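Local structure of profilin-1A (Acanthamoeba castellanii, 1ACF) at residues A[43-48]-A[95-100]; A[89-94]-A[115-120]; A[15-20]-A[102-107]; A[68-73]-A[78-83]. The protein binds monomeric actin, holding back its polymerization at high concentration and promoting it at low, and also binds the phosphoinositide PIP2. One frame throughout, in Å; residues are numbered along the deposited sequence.

From the N terminus, the chain first meets contact 3, where residues 15-20 close on 102-107 and shut the longest loop of the four. Within that loop lies contact 1, which joins helix 39-50 to strand 94-100. Contact 4 sits deeper still, a hairpin between 68-73 and 78-83 enclosed by both contact 1 and contact 3. Contact 2, between 89-94 and 115-120, crosses contacts 1 and 3, since their segments alternate along the chain, and follows contact 4 in series. All four reach the central antiparallel sheet: contacts 2 and 3 bring helix 106-121 or its entry to it, contact 1 adds helix 39-50, and contact 4 pairs two neighbouring strands.

Contact 1. Residues A[43-48]-A[95-100]; sequences TTLAGA and ILVGVY
A46 and I95 make the closest touch between helix 39-50 and strand 94-100: the methyl CB of A46 lies 3.7 Å from CD1 of I95. L45, the residue before it, sends its CD2 branch toward the same strand, 4.0 Å from CG2 of V97, the two side chains meeting at a slant. The same CD2 stands more loosely, 4.4 Å, from CG2 of I95. No hydrogen bond crosses, and only carbon meets carbon. With CG1 beside its backbone N (chi1 -51°) and the chain then extended, CD1 of I95 reaches A46 while CG2, the other branch, faces L45. A small alanine lets the helix backbone come close here, while leucine's longer branch reaches across where the gap is wider. This is helix-on-sheet packing in the profilin fold, a central antiparallel sheet with helices on both faces; the segment axes run 10.5 Å apart at a steep 115°. I95 and V97 alternate with L96, which turns to the other face and meets helix 106-121. Backbone bonds to L22 and A20 in strand 18-23 hold I95 and V97 in place, while T88 of strand 84-90 touches both L45 and V97.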
# COMPACT_ATOMS: atom_id res chain seq x y z
N THR A 43 3.74 3.70 10.66
CA THR A 43 2.90 3.70 11.87
C THR A 43 1.64 4.56 11.64
O THR A 43 0.52 4.24 12.15
CB THR A 43 3.53 3.86 13.29
OG1 THR A 43 3.75 5.25 13.64
CG2 THR A 43 4.82 3.06 13.58
N THR A 44 1.81 5.60 10.83
CA THR A 44 0.63 6.42 10.51
C THR A 44 -0.40 5.64 9.70
O THR A 44 -1.62 5.76 9.97
CB THR A 44 1.05 7.80 9.87
OG1 THR A 44 1.77 8.47 10.96
CG2 THR A 44 -0.08 8.69 9.40
N LEU A 45 0.00 4.88 8.72
CA LEU A 45 -0.84 4.11 7.82
C LEU A 45 -1.68 3.13 8.66
O LEU A 45 -2.90 3.24 8.58
CB LEU A 45 0.01 3.28 6.83
CG LEU A 45 -0.74 2.66 5.66
CD1 LEU A 45 -1.77 3.60 5.09
CD2 LEU A 45 0.31 2.30 4.61
N ALA A 46 -0.88 2.34 9.36
CA ALA A 46 -1.49 1.28 10.23
C ALA A 46 -2.61 1.89 11.06
O ALA A 46 -3.79 1.49 11.00
CB ALA A 46 -0.36 0.60 10.97
N GLY A 47 -2.25 2.92 11.80
CA GLY A 47 -3.10 3.69 12.67
C GLY A 47 -4.42 4.09 12.02
O GLY A 47 -5.51 3.99 12.62
N ALA A 48 -4.30 4.54 10.80
CA ALA A 48 -5.47 5.01 10.02
C ALA A 48 -6.40 3.84 9.69
O ALA A 48 -7.60 4.07 9.45
CB ALA A 48 -5.00 5.80 8.81
N ILE A 95 0.30 -5.15 5.93
CA ILE A 95 -0.25 -4.12 5.04
C ILE A 95 0.54 -4.11 3.71
O ILE A 95 1.75 -4.02 3.76
CB ILE A 95 -0.25 -2.67 5.62
CG1 ILE A 95 -0.88 -2.64 7.03
CG2 ILE A 95 -1.10 -1.83 4.59
CD1 ILE A 95 -0.44 -1.43 7.91
N LEU A 96 -0.24 -4.18 2.66
CA LEU A 96 0.25 -4.15 1.29
C LEU A 96 0.17 -2.69 0.78
O LEU A 96 -0.87 -2.08 1.00
CB LEU A 96 -0.47 -5.03 0.28
CG LEU A 96 -0.66 -6.47 0.52
CD1 LEU A 96 -1.24 -7.23 -0.64
CD2 LEU A 96 0.72 -7.06 0.90
N VAL A 97 1.31 -2.28 0.18
CA VAL A 97 1.39 -0.94 -0.44
C VAL A 97 1.82 -1.10 -1.92
O VAL A 97 2.93 -1.61 -2.16
CB VAL A 97 2.31 0.05 0.26
CG1 VAL A 97 2.09 1.43 -0.43
CG2 VAL A 97 2.17 0.18 1.76
N GLY A 98 0.97 -0.67 -2.78
CA GLY A 98 1.19 -0.71 -4.24
C GLY A 98 1.06 0.70 -4.83
O GLY A 98 -0.05 1.21 -5.11
N VAL A 99 2.25 1.31 -5.08
CA VAL A 99 2.28 2.67 -5.68
C VAL A 99 2.17 2.62 -7.22
O VAL A 99 2.82 1.74 -7.83
CB VAL A 99 3.59 3.37 -5.26
CG1 VAL A 99 3.80 4.67 -6.06
CG2 VAL A 99 3.73 3.67 -3.80
N TYR A 100 1.40 3.48 -7.87
CA TYR A 100 1.36 3.43 -9.36
C TYR A 100 1.64 4.81 -9.97
O TYR A 100 1.44 5.86 -9.31
CB TYR A 100 0.05 2.87 -9.96
CG TYR A 100 -1.17 3.68 -9.57
CD1 TYR A 100 -1.76 3.49 -8.32
CD2 TYR A 100 -1.68 4.70 -10.37
CE1 TYR A 100 -2.87 4.25 -7.90
CE2 TYR A 100 -2.80 5.44 -9.97
CZ TYR A 100 -3.39 5.23 -8.73
OH TYR A 100 -4.47 5.95 -8.29

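Contact 2. Residues A[89-94]-A[115-120]; sequences VKTSKA and KLADYL
V89 places CG1 anti to its backbone N (chi1 -178°), which carries that methyl to within 3.4 Å of CB of A117, closer than two methyl carbons usually lie. T91, two residues on, has OG1 between its backbone N and carbonyl carbon (chi1 64°), leaving CG2 beside the N and turned to the helix, 3.8 Å from the same CB of A117. The alanine methyl thus receives one methyl from V89 near the end of strand 84-90 and one from T91 just past it. CG2 of T91 also lies 3.9 Å from the carbonyl O of A117. Alanine suits this place because the backbones approach closely: the CA atoms of T91 and A117 are 6.1 Å apart. Here the C-terminal helix 106-121 of the profilin fold lies against the turn that links the neighbouring antiparallel strands 84-90 and 94-100. Threonine serves both environments, its methyl packing on the helix and its hydroxyl lying among carbonyl oxygens, that of F125 at the chain end and that of A94, 2.9 Å from OG1 of T91; its one proton can serve either. The turn itself is closed by T91 N to A94 O at 2.7 Å, and K93 NZ reaches S92 OG at 2.7 Å while also bonding to the carbonyl of G124. Around A117 the inner face of the helix continues with L116 and L120, both touching L96 of strand 94-100. On its outer side D118 forms a salt bridge with R75, and K115, an actin-binding site residue, lies on the exposed surface of the same helix.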
# COMPACT_ATOMS: atom_id res chain seq x y z
N VAL A 89 -3.77 -2.06 1.19
CA VAL A 89 -4.77 -3.09 1.61
C VAL A 89 -4.23 -3.79 2.85
O VAL A 89 -3.20 -4.49 2.77
CB VAL A 89 -5.13 -4.04 0.49
CG1 VAL A 89 -6.20 -5.06 0.95
CG2 VAL A 89 -5.64 -3.24 -0.71
N LYS A 90 -5.01 -3.62 3.94
CA LYS A 90 -4.64 -4.27 5.22
C LYS A 90 -5.18 -5.70 5.23
O LYS A 90 -6.35 -5.86 4.85
CB LYS A 90 -5.08 -3.54 6.45
CG LYS A 90 -4.95 -4.44 7.72
CD LYS A 90 -5.92 -3.87 8.76
CE LYS A 90 -5.50 -4.21 10.18
NZ LYS A 90 -6.22 -3.23 11.07
N THR A 91 -4.30 -6.60 5.54
CA THR A 91 -4.63 -8.02 5.68
C THR A 91 -4.84 -8.34 7.16
O THR A 91 -4.92 -7.42 8.00
CB THR A 91 -3.62 -8.92 4.92
OG1 THR A 91 -2.27 -8.84 5.47
CG2 THR A 91 -3.64 -8.63 3.41
N SER A 92 -4.79 -9.58 7.52
CA SER A 92 -4.92 -10.00 8.94
C SER A 92 -3.75 -9.57 9.76
O SER A 92 -3.92 -9.06 10.92
CB SER A 92 -5.18 -11.50 9.01
OG SER A 92 -3.94 -12.18 9.13
N LYS A 93 -2.54 -9.76 9.21
CA LYS A 93 -1.29 -9.41 9.94
C LYS A 93 -0.35 -8.40 9.28
O LYS A 93 0.73 -8.13 9.86
CB LYS A 93 -0.46 -10.71 10.10
CG LYS A 93 -1.11 -11.71 11.03
CD LYS A 93 -0.63 -13.14 10.72
CE LYS A 93 -1.60 -14.05 11.51
NZ LYS A 93 -2.91 -14.03 10.78
N ALA A 94 -0.67 -7.92 8.09
CA ALA A 94 0.22 -7.07 7.31
C ALA A 94 -0.54 -6.05 6.48
O ALA A 94 -1.77 -6.11 6.39
CB ALA A 94 0.96 -7.99 6.27
N LYS A 115 -6.44 -8.28 -4.96
CA LYS A 115 -6.42 -9.73 -5.20
C LYS A 115 -5.26 -10.41 -4.49
O LYS A 115 -5.45 -11.58 -4.10
CB LYS A 115 -6.32 -10.08 -6.67
CG LYS A 115 -7.64 -10.31 -7.32
CD LYS A 115 -8.79 -9.70 -6.58
CE LYS A 115 -10.06 -10.21 -7.29
NZ LYS A 115 -11.25 -9.41 -6.93
N LEU A 116 -4.08 -9.80 -4.38
CA LEU A 116 -2.93 -10.39 -3.71
C LEU A 116 -3.24 -10.42 -2.17
O LEU A 116 -2.67 -11.25 -1.50
CB LEU A 116 -1.62 -9.60 -3.86
CG LEU A 116 -0.29 -10.25 -4.10
CD1 LEU A 116 0.91 -9.64 -3.39
CD2 LEU A 116 -0.30 -11.73 -3.90
N ALA A 117 -4.02 -9.45 -1.73
CA ALA A 117 -4.42 -9.36 -0.30
C ALA A 117 -5.31 -10.60 -0.01
O ALA A 117 -4.99 -11.29 0.96
CB ALA A 117 -5.10 -8.10 -0.01
N ASP A 118 -6.32 -10.80 -0.84
CA ASP A 118 -7.22 -11.93 -0.79
C ASP A 118 -6.45 -13.24 -0.75
O ASP A 118 -6.78 -14.14 0.06
CB ASP A 118 -8.25 -11.99 -1.94
CG ASP A 118 -9.39 -11.02 -1.73
OD1 ASP A 118 -9.56 -10.45 -0.64
OD2 ASP A 118 -10.13 -10.79 -2.73
N TYR A 119 -5.47 -13.38 -1.63
CA TYR A 119 -4.67 -14.63 -1.65
C TYR A 119 -3.85 -14.78 -0.39
O TYR A 119 -3.70 -15.91 0.13
CB TYR A 119 -3.90 -14.69 -2.96
CG TYR A 119 -2.80 -15.69 -3.07
CD1 TYR A 119 -1.59 -15.53 -2.46
CD2 TYR A 119 -3.02 -16.87 -3.82
CE1 TYR A 119 -0.57 -16.47 -2.60
CE2 TYR A 119 -2.06 -17.84 -3.93
CZ TYR A 119 -0.84 -17.63 -3.32
OH TYR A 119 0.16 -18.59 -3.39
N LEU A 120 -3.32 -13.68 0.14
CA LEU A 120 -2.48 -13.69 1.31
C LEU A 120 -3.27 -13.98 2.61
O LEU A 120 -2.71 -14.62 3.48
CB LEU A 120 -1.54 -12.53 1.40
CG LEU A 120 -0.37 -12.40 0.41
CD1 LEU A 120 0.26 -11.03 0.64
CD2 LEU A 120 0.57 -13.56 0.57

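Contact 3. Residues A[15-20]-A[102-107]; sequences AVTQAA and EKIQPG
The loop leading into the C-terminal helix of the profilin fold, residues 102-105, is pinned against the approach to strand 18-23 by one side chain, I104. Its two branches divide the work. CG2 sits 3.2 Å from the carbonyl O of A15, a close approach of a methyl to an oxygen. CD1 reaches further along the chain, 3.5 Å from OG1 of T17 and 4.0 Å from the backbone N of V16. The torsions explain this spread: CG1 lies beside the backbone N of I104 (chi1 -69°) and leads CD1 toward T17, whereas CG2 is anti to that N and drops onto A15. Isoleucine fits because its branching at CB lets one side chain cover the backbone of A15 and V16 and the hydroxyl of T17; a small alanine at 15 keeps its methyl turned away from the loop. Burial has a price, since the O of A15 finds no hydrogen-bonding partner in the model. T17 is exposed, where a hydroxyl is at home, and its OG1 meets the I104 methyl by van der Waals contact. Q105 then takes the N-cap position of helix 106-121. That helix packs against both segments, with A109 against I104, T108 and V112 against A15, and V113 against V16, while T17 pairs through its backbone with V99 of strand 94-100.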
# COMPACT_ATOMS: atom_id res chain seq x y z
N ALA A 15 1.54 -3.60 -12.81
CA ALA A 15 0.30 -2.88 -12.44
C ALA A 15 0.63 -1.91 -11.30
O ALA A 15 -0.14 -1.05 -10.88
CB ALA A 15 -0.75 -3.90 -12.06
N VAL A 16 1.87 -2.14 -10.84
CA VAL A 16 2.41 -1.34 -9.70
C VAL A 16 3.87 -1.05 -9.99
O VAL A 16 4.53 -1.95 -10.53
CB VAL A 16 2.13 -2.20 -8.42
CG1 VAL A 16 3.19 -2.19 -7.37
CG2 VAL A 16 0.77 -1.82 -7.81
N THR A 17 4.35 0.12 -9.68
CA THR A 17 5.70 0.58 -9.90
C THR A 17 6.64 0.29 -8.77
O THR A 17 7.79 -0.07 -9.06
CB THR A 17 5.73 2.15 -10.19
OG1 THR A 17 5.22 2.27 -11.57
CG2 THR A 17 7.12 2.79 -10.10
N GLN A 18 6.22 0.56 -7.55
CA GLN A 18 6.96 0.38 -6.30
C GLN A 18 5.97 -0.29 -5.29
O GLN A 18 4.80 0.18 -5.31
CB GLN A 18 7.31 1.75 -5.67
CG GLN A 18 8.12 2.64 -6.60
CD GLN A 18 8.56 3.94 -6.04
OE1 GLN A 18 9.71 4.12 -5.64
NE2 GLN A 18 7.66 4.90 -5.99
N ALA A 19 6.46 -1.24 -4.56
CA ALA A 19 5.57 -1.95 -3.55
C ALA A 19 6.33 -2.28 -2.28
O ALA A 19 7.56 -2.51 -2.21
CB ALA A 19 4.95 -3.18 -4.20
N ALA A 20 5.63 -2.27 -1.18
CA ALA A 20 6.23 -2.64 0.12
C ALA A 20 5.18 -3.50 0.86
O ALA A 20 4.01 -3.44 0.46
CB ALA A 20 6.65 -1.47 0.96
N GLU A 102 1.41 7.48 -13.66
CA GLU A 102 0.51 7.94 -14.73
C GLU A 102 0.51 7.01 -15.92
O GLU A 102 -0.31 7.14 -16.85
CB GLU A 102 0.93 9.34 -15.21
CG GLU A 102 1.29 10.36 -14.15
CD GLU A 102 2.47 10.19 -13.24
OE1 GLU A 102 3.29 9.28 -13.54
OE2 GLU A 102 2.63 10.91 -12.23
N LYS A 103 1.41 6.06 -15.94
CA LYS A 103 1.49 5.11 -17.09
C LYS A 103 0.69 3.84 -16.79
O LYS A 103 0.71 2.90 -17.61
CB LYS A 103 2.90 4.69 -17.45
CG LYS A 103 3.68 5.40 -18.53
CD LYS A 103 4.37 6.68 -18.14
CE LYS A 103 5.54 6.49 -17.21
NZ LYS A 103 6.59 5.64 -17.85
N ILE A 104 0.07 3.82 -15.62
CA ILE A 104 -0.73 2.67 -15.18
C ILE A 104 -2.20 3.05 -14.96
O ILE A 104 -2.56 4.12 -14.51
CB ILE A 104 -0.13 1.99 -13.89
CG1 ILE A 104 1.20 1.30 -14.24
CG2 ILE A 104 -1.15 1.02 -13.16
CD1 ILE A 104 2.17 1.24 -13.04
N GLN A 105 -3.00 2.11 -15.35
CA GLN A 105 -4.47 2.18 -15.18
C GLN A 105 -4.66 1.94 -13.67
O GLN A 105 -4.16 0.91 -13.15
CB GLN A 105 -5.09 1.04 -15.97
CG GLN A 105 -4.77 1.07 -17.44
CD GLN A 105 -5.65 1.99 -18.24
OE1 GLN A 105 -6.52 2.72 -17.75
NE2 GLN A 105 -5.36 1.90 -19.54
N PRO A 106 -5.29 2.89 -13.03
CA PRO A 106 -5.58 2.87 -11.59
C PRO A 106 -6.43 1.68 -11.18
O PRO A 106 -6.21 1.07 -10.12
CB PRO A 106 -6.30 4.16 -11.31
CG PRO A 106 -5.96 5.05 -12.48
CD PRO A 106 -5.83 4.12 -13.68
N GLY A 107 -7.42 1.39 -11.99
CA GLY A 107 -8.36 0.30 -11.88
C GLY A 107 -7.56 -1.01 -11.80
O GLY A 107 -7.86 -1.86 -10.94

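Contact 4. Residues A[68-73]-A[78-83]; sequences VTLRAD and YGKKGS. Unlike the reference sequence in segment 78-83: S83 (reference Ala).
V68 and K80 exchange two backbone hydrogen bonds, V68 N to K80 O at 3.0 Å and nearly straight (175°), and K80 N to V68 O at 2.9 Å, which satisfies both amides and both carbonyls of this antiparallel pair. T69 and G79 form the adjoining non-hydrogen-bonded pair. Then the ladder is interrupted: L70 N gives its hydrogen to Y78 O at 2.7 Å, and Y78 N gives its own to R71 O at 2.8 Å, setting L70 and R71 together opposite Y78 as a classic beta bulge. The carbonyls of V68 and Y78 each take a further CA-H...O contact, from G79 and T69 respectively. G79, without a side chain, leaves its strand bare on the face where T69 lies, and the T69 hydroxyl bonds to I55 O. CD1 of L70 lies over CB of K80, 3.7 Å away, so the lysine's aliphatic base has an apolar neighbour. R71, extended with CG anti to its N (chi1 151°), runs alongside Y78, its guanidinium only 10° from the ring plane; NE stands above one ring face, displaced toward the rim. The tyrosine OH bonds to OE2 of E114, which NH2 of R71 meets in a long, weak ion pair. D73 bonds through OD1 to the amides of R75 and S76 in the turn. The tie from this exposed hairpin to helix 106-121 therefore rests mainly on the Y78 hydroxyl, and R71 probably adds only a modest favourable charge, shared between E114 and, at long range, D73.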
# COMPACT_ATOMS: atom_id res chain seq x y z
N VAL A 68 -3.49 12.47 -1.28
CA VAL A 68 -4.76 12.86 -0.65
C VAL A 68 -5.57 11.56 -0.69
O VAL A 68 -5.44 10.84 -1.67
CB VAL A 68 -5.47 14.08 -1.25
CG1 VAL A 68 -4.53 15.29 -1.24
CG2 VAL A 68 -6.14 13.85 -2.58
N THR A 69 -6.35 11.36 0.37
CA THR A 69 -7.18 10.19 0.54
C THR A 69 -8.45 10.15 -0.31
O THR A 69 -9.33 11.00 -0.15
CB THR A 69 -7.62 10.01 2.06
OG1 THR A 69 -6.40 10.21 2.82
CG2 THR A 69 -8.29 8.67 2.32
N LEU A 70 -8.48 9.15 -1.17
CA LEU A 70 -9.63 8.92 -2.05
C LEU A 70 -10.69 8.05 -1.31
O LEU A 70 -11.87 8.38 -1.38
CB LEU A 70 -9.15 8.27 -3.31
CG LEU A 70 -8.81 8.88 -4.61
CD1 LEU A 70 -8.16 7.78 -5.49
CD2 LEU A 70 -10.07 9.40 -5.29
N ARG A 71 -10.25 7.00 -0.67
CA ARG A 71 -10.99 5.98 0.08
C ARG A 71 -10.30 5.48 1.34
O ARG A 71 -9.07 5.18 1.32
CB ARG A 71 -11.31 4.87 -0.95
CG ARG A 71 -11.44 3.46 -0.48
CD ARG A 71 -12.11 2.52 -1.43
NE ARG A 71 -11.91 1.12 -1.14
CZ ARG A 71 -12.52 0.03 -1.61
NH1 ARG A 71 -13.59 0.07 -2.41
NH2 ARG A 71 -12.14 -1.22 -1.31
N ALA A 72 -10.93 5.35 2.51
CA ALA A 72 -10.40 4.87 3.79
C ALA A 72 -11.50 4.13 4.63
O ALA A 72 -12.54 4.66 5.03
CB ALA A 72 -9.73 5.85 4.72
N ASP A 73 -11.19 2.88 4.83
CA ASP A 73 -11.99 1.89 5.59
C ASP A 73 -11.04 1.00 6.39
O ASP A 73 -9.84 1.36 6.54
CB ASP A 73 -13.01 1.22 4.73
CG ASP A 73 -12.62 0.41 3.55
OD1 ASP A 73 -11.83 -0.52 3.65
OD2 ASP A 73 -13.18 0.58 2.45
N TYR A 78 -6.90 4.28 -0.14
CA TYR A 78 -6.42 4.71 -1.46
C TYR A 78 -6.00 6.22 -1.41
O TYR A 78 -6.68 7.10 -0.87
CB TYR A 78 -7.47 4.45 -2.53
CG TYR A 78 -7.77 3.00 -2.87
CD1 TYR A 78 -7.26 1.89 -2.19
CD2 TYR A 78 -8.75 2.77 -3.85
CE1 TYR A 78 -7.68 0.60 -2.50
CE2 TYR A 78 -9.18 1.51 -4.17
CZ TYR A 78 -8.62 0.41 -3.50
OH TYR A 78 -9.07 -0.82 -3.91
N GLY A 79 -4.84 6.43 -2.03
CA GLY A 79 -4.19 7.74 -2.16
C GLY A 79 -4.06 8.11 -3.64
O GLY A 79 -3.88 7.21 -4.51
N LYS A 80 -4.15 9.41 -3.85
CA LYS A 80 -4.06 9.93 -5.24
C LYS A 80 -3.23 11.21 -5.16
O LYS A 80 -3.39 12.01 -4.23
CB LYS A 80 -5.37 10.24 -5.92
CG LYS A 80 -5.25 10.55 -7.42
CD LYS A 80 -6.49 11.29 -7.97
CE LYS A 80 -6.59 12.70 -7.40
NZ LYS A 80 -7.99 13.21 -7.48
N LYS A 81 -2.34 11.29 -6.09
CA LYS A 81 -1.41 12.45 -6.31
C LYS A 81 -1.43 12.56 -7.86
O LYS A 81 -0.77 11.78 -8.57
CB LYS A 81 -0.04 12.31 -5.71
CG LYS A 81 0.83 13.58 -5.67
CD LYS A 81 1.54 13.78 -7.00
CE LYS A 81 2.62 14.84 -6.99
NZ LYS A 81 3.81 14.41 -6.18
N GLY A 82 -2.32 13.45 -8.29
CA GLY A 82 -2.54 13.68 -9.73
C GLY A 82 -2.93 12.35 -10.37
O GLY A 82 -3.87 11.67 -9.97
N SER A 83 -2.19 11.98 -11.38
CA SER A 83 -2.39 10.79 -12.18
C SER A 83 -1.68 9.58 -11.58
O SER A 83 -1.70 8.49 -12.17
CB SER A 83 -2.04 11.03 -13.65
OG SER A 83 -3.22 11.55 -14.32